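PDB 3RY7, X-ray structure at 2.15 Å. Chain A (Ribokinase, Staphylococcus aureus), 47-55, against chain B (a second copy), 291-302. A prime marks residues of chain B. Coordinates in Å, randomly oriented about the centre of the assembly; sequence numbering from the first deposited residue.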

# COMPACT_ATOMS: atom_id res chain seq x y z
N ALA A 47 -12.74 -6.37 -14.18
CA ALA A 47 -12.00 -6.54 -15.42
C ALA A 47 -10.49 -6.62 -15.16
O ALA A 47 -9.80 -7.49 -15.69
CB ALA A 47 -12.31 -5.41 -16.39
N ILE A 48 -9.98 -5.70 -14.34
CA ILE A 48 -8.56 -5.69 -14.00
C ILE A 48 -8.19 -6.94 -13.19
O ILE A 48 -7.13 -7.51 -13.39
CB ILE A 48 -8.18 -4.42 -13.21
CG1 ILE A 48 -8.13 -3.20 -14.15
CG2 ILE A 48 -6.84 -4.61 -12.48
CD1 ILE A 48 -8.25 -1.87 -13.43
N ALA A 49 -9.07 -7.36 -12.28
CA ALA A 49 -8.84 -8.60 -11.54
C ALA A 49 -8.75 -9.82 -12.47
O ALA A 49 -7.75 -10.54 -12.44
CB ALA A 49 -9.91 -8.81 -10.46
N THR A 50 -9.77 -10.04 -13.30
CA THR A 50 -9.73 -11.22 -14.16
C THR A 50 -8.51 -11.17 -15.06
O THR A 50 -7.86 -12.19 -15.31
CB THR A 50 -11.01 -11.42 -15.03
OG1 THR A 50 -10.95 -10.57 -16.18
CG2 THR A 50 -12.25 -11.09 -14.25
N ALA A 51 -8.17 -9.97 -15.55
CA ALA A 51 -7.03 -9.81 -16.45
C ALA A 51 -5.68 -10.02 -15.75
O ALA A 51 -4.74 -10.57 -16.32
CB ALA A 51 -7.09 -8.45 -17.13
N ARG A 52 -5.57 -9.57 -14.50
CA ARG A 52 -4.34 -9.81 -13.74
C ARG A 52 -4.23 -11.27 -13.35
O ARG A 52 -3.13 -11.76 -13.08
CB ARG A 52 -4.23 -8.89 -12.53
CG ARG A 52 -3.63 -7.52 -12.89
CD ARG A 52 -3.61 -6.52 -11.73
NE ARG A 52 -3.35 -5.18 -12.26
CZ ARG A 52 -3.61 -4.05 -11.60
NH1 ARG A 52 -4.10 -4.08 -10.37
NH2 ARG A 52 -3.35 -2.88 -12.19
N MET A 53 -5.35 -11.99 -13.36
CA MET A 53 -5.34 -13.43 -13.17
C MET A 53 -5.03 -14.14 -14.49
O MET A 53 -5.09 -15.35 -14.57
CB MET A 53 -6.68 -13.91 -12.63
CG MET A 53 -6.91 -13.56 -11.19
SD MET A 53 -5.34 -13.64 -10.33
CE MET A 53 -5.85 -13.49 -8.64
N GLN A 54 -4.74 -13.35 -15.52
CA GLN A 54 -4.33 -13.86 -16.83
C GLN A 54 -5.43 -14.54 -17.67
O GLN A 54 -5.15 -15.28 -18.62
CB GLN A 54 -3.09 -14.74 -16.71
CG GLN A 54 -1.97 -14.02 -15.97
CD GLN A 54 -0.61 -14.66 -16.18
OE1 GLN A 54 -0.38 -15.35 -17.18
NE2 GLN A 54 0.30 -14.43 -15.23
N ALA A 55 -6.69 -14.26 -17.33
CA ALA A 55 -7.79 -14.61 -18.22
C ALA A 55 -7.69 -13.72 -19.45
O ALA A 55 -7.21 -12.58 -19.37
CB ALA A 55 -9.13 -14.42 -17.51
N ALA B 291 -7.54 1.39 -4.58
CA ALA B 291 -7.94 -0.02 -4.63
C ALA B 291 -7.48 -0.78 -5.88
O ALA B 291 -6.90 -1.86 -5.76
CB ALA B 291 -9.45 -0.13 -4.44
N GLN B 292 -7.73 -0.25 -7.08
CA GLN B 292 -7.39 -0.99 -8.30
C GLN B 292 -5.93 -1.32 -8.35
O GLN B 292 -5.53 -2.35 -8.88
CB GLN B 292 -7.74 -0.21 -9.56
CG GLN B 292 -9.19 0.03 -9.72
CD GLN B 292 -9.55 0.51 -11.09
OE1 GLN B 292 -8.77 1.20 -11.77
NE2 GLN B 292 -10.75 0.15 -11.52
N ALA B 293 -5.13 -0.41 -7.79
CA ALA B 293 -3.68 -0.52 -7.83
C ALA B 293 -3.21 -1.74 -7.06
O ALA B 293 -2.18 -2.34 -7.38
CB ALA B 293 -3.06 0.76 -7.25
N SER B 294 -3.96 -2.11 -6.03
CA SER B 294 -3.58 -3.24 -5.21
C SER B 294 -4.33 -4.53 -5.54
O SER B 294 -4.23 -5.52 -4.82
CB SER B 294 -3.71 -2.89 -3.73
OG SER B 294 -2.85 -1.81 -3.40
N ILE B 295 -5.09 -4.51 -6.63
CA ILE B 295 -5.65 -5.76 -7.15
C ILE B 295 -4.47 -6.58 -7.64
O ILE B 295 -3.74 -6.16 -8.55
CB ILE B 295 -6.69 -5.53 -8.28
CG1 ILE B 295 -7.95 -4.87 -7.72
CG2 ILE B 295 -7.05 -6.84 -8.97
CD1 ILE B 295 -8.97 -4.47 -8.79
N PRO B 296 -4.27 -7.77 -7.04
CA PRO B 296 -3.11 -8.67 -7.20
C PRO B 296 -2.90 -9.31 -8.57
O PRO B 296 -3.82 -9.42 -9.39
CB PRO B 296 -3.35 -9.76 -6.14
CG PRO B 296 -4.84 -9.74 -5.89
CD PRO B 296 -5.25 -8.30 -6.07
N LEU B 297 -1.67 -9.75 -8.81
CA LEU B 297 -1.33 -10.50 -10.01
C LEU B 297 -1.36 -12.00 -9.72
O LEU B 297 -1.23 -12.43 -8.57
CB LEU B 297 0.06 -10.09 -10.51
CG LEU B 297 0.32 -8.65 -10.92
CD1 LEU B 297 1.82 -8.37 -10.88
CD2 LEU B 297 -0.26 -8.37 -12.30
N LEU B 298 -1.54 -12.80 -10.77
CA LEU B 298 -1.53 -14.26 -10.64
C LEU B 298 -0.37 -14.75 -9.77
O LEU B 298 -0.57 -15.53 -8.83
CB LEU B 298 -1.43 -14.88 -12.03
CG LEU B 298 -2.06 -16.25 -12.26
CD1 LEU B 298 -1.27 -17.02 -13.33
CD2 LEU B 298 -2.18 -17.05 -10.97
N GLU B 299 0.86 -14.33 -10.06
CA GLU B 299 2.00 -14.82 -9.29
C GLU B 299 1.77 -14.64 -7.83
O GLU B 299 1.91 -15.55 -7.07
CB GLU B 299 3.29 -14.15 -9.68
CG GLU B 299 3.36 -13.72 -11.09
CD GLU B 299 4.11 -12.42 -11.28
OE1 GLU B 299 4.38 -11.73 -10.28
OE2 GLU B 299 4.44 -12.08 -12.43
N GLU B 300 1.39 -13.47 -7.40
CA GLU B 300 1.17 -13.24 -6.00
C GLU B 300 0.12 -14.11 -5.35
O GLU B 300 0.21 -14.41 -4.20
CB GLU B 300 0.97 -11.76 -5.79
CG GLU B 300 1.94 -10.99 -6.68
OE1 GLU B 300 0.57 -9.01 -6.95
OE2 GLU B 300 2.70 -8.74 -6.60
N VAL B 301 -0.88 -14.54 -6.08
CA VAL B 301 -1.95 -15.37 -5.50
C VAL B 301 -1.51 -16.84 -5.43
O VAL B 301 -1.95 -17.59 -4.55
CB VAL B 301 -3.28 -15.26 -6.31
CG1 VAL B 301 -3.26 -16.21 -7.51
CG2 VAL B 301 -4.48 -15.54 -5.43
N ASN B 302 -0.68 -17.23 -6.37
CA ASN B 302 -0.20 -18.57 -6.42
C ASN B 302 0.66 -18.86 -5.22
O ASN B 302 0.79 -20.00 -4.83
CB ASN B 302 0.50 -18.82 -7.72
CG ASN B 302 -0.43 -19.37 -8.72
OD1 ASN B 302 -1.54 -19.75 -8.39
ND2 ASN B 302 0.00 -19.43 -9.95

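One arginine holds this contact at both of its ends: Arg52 donates from its side chain to two backbone carbonyls of the partner chain and accepts, through its own backbone carbonyl, a hydrogen bond from a third residue. Its NH1 lies 2.7 Å from Gln292′ O and 2.8 Å from Ile295′ O, both hydrogen bonds, and both acceptors sit at the edge of the guanidinium, near its plane, where the N-H bonds point. At the other end, Leu298′ N donates to Arg52 O over 3.0 Å. All three hydrogen bonds across the contact therefore pass through this residue, and none uses a partner side chain; the hydrogen bonds here read the backbone rather than side-chain chemistry.

The backbone supplies that shape on both sides. Chain A presents the end of a helix, which closes in a Schellman motif at Gln54, with positive phi and bonds back into the last turn. Arg52 O, in the last helical residue, is free of any bond within its own stretch and can receive the partner's amide. Chain B offers the mirror of this need: Leu297′ is the N-cap residue, and Leu298′ N, in the first turn of the following helix, has no carbonyl behind it in that helix to bond. One helix end thus satisfies the start of another, with Met53 and Leu298′ brought to 4.6 Å between their CA atoms.

Arginine suits its place by length. With chi1 m and chi2 and chi3 both t, the chain is nearly straight beyond CB and carries the guanidinium along the partner to the turn at Gln292′ and Ile295′. Its aliphatic part also packs on the way, Arg52 CG lying 3.5 Å from Leu297′ CD2. The leucine's CA-to-CB bond points away, but its m,t rotamer brings its end nearer again. Arg52 loses 114 Å² to the partner, the largest share of any residue here, out of 584 Å² buried in all.

Apolar packing extends from this polar centre. Ile295′ points toward the helix, and its CG2 touches Ala49 CB at 3.8 Å and Ile48 CG2 at 4.2 Å. At the alanine the branched side chain comes close to the helix backbone, with Ile295′ CG2 3.6 Å from Ala49 CA. Ile48 also points toward the partner, and its CD1 reaches to 3.5 Å from Gln292′ OE1, a contact of methyl with amide oxygen.

Beyond the helix end, Met53 begins with its CA-to-CB bond pointing away, yet two successive m torsions fold the flexible chain back. Its SD comes to 3.9 Å from Leu298′ CA, and its CE reaches 3.9 Å from Val301′ CB, one turn further along the partner helix. An unbranched thioether suits a route that must bend before it can pack. Gln54, more exposed, lays its NE2 3.6 Å from Leu298′ CD1, adding a contact at the margin.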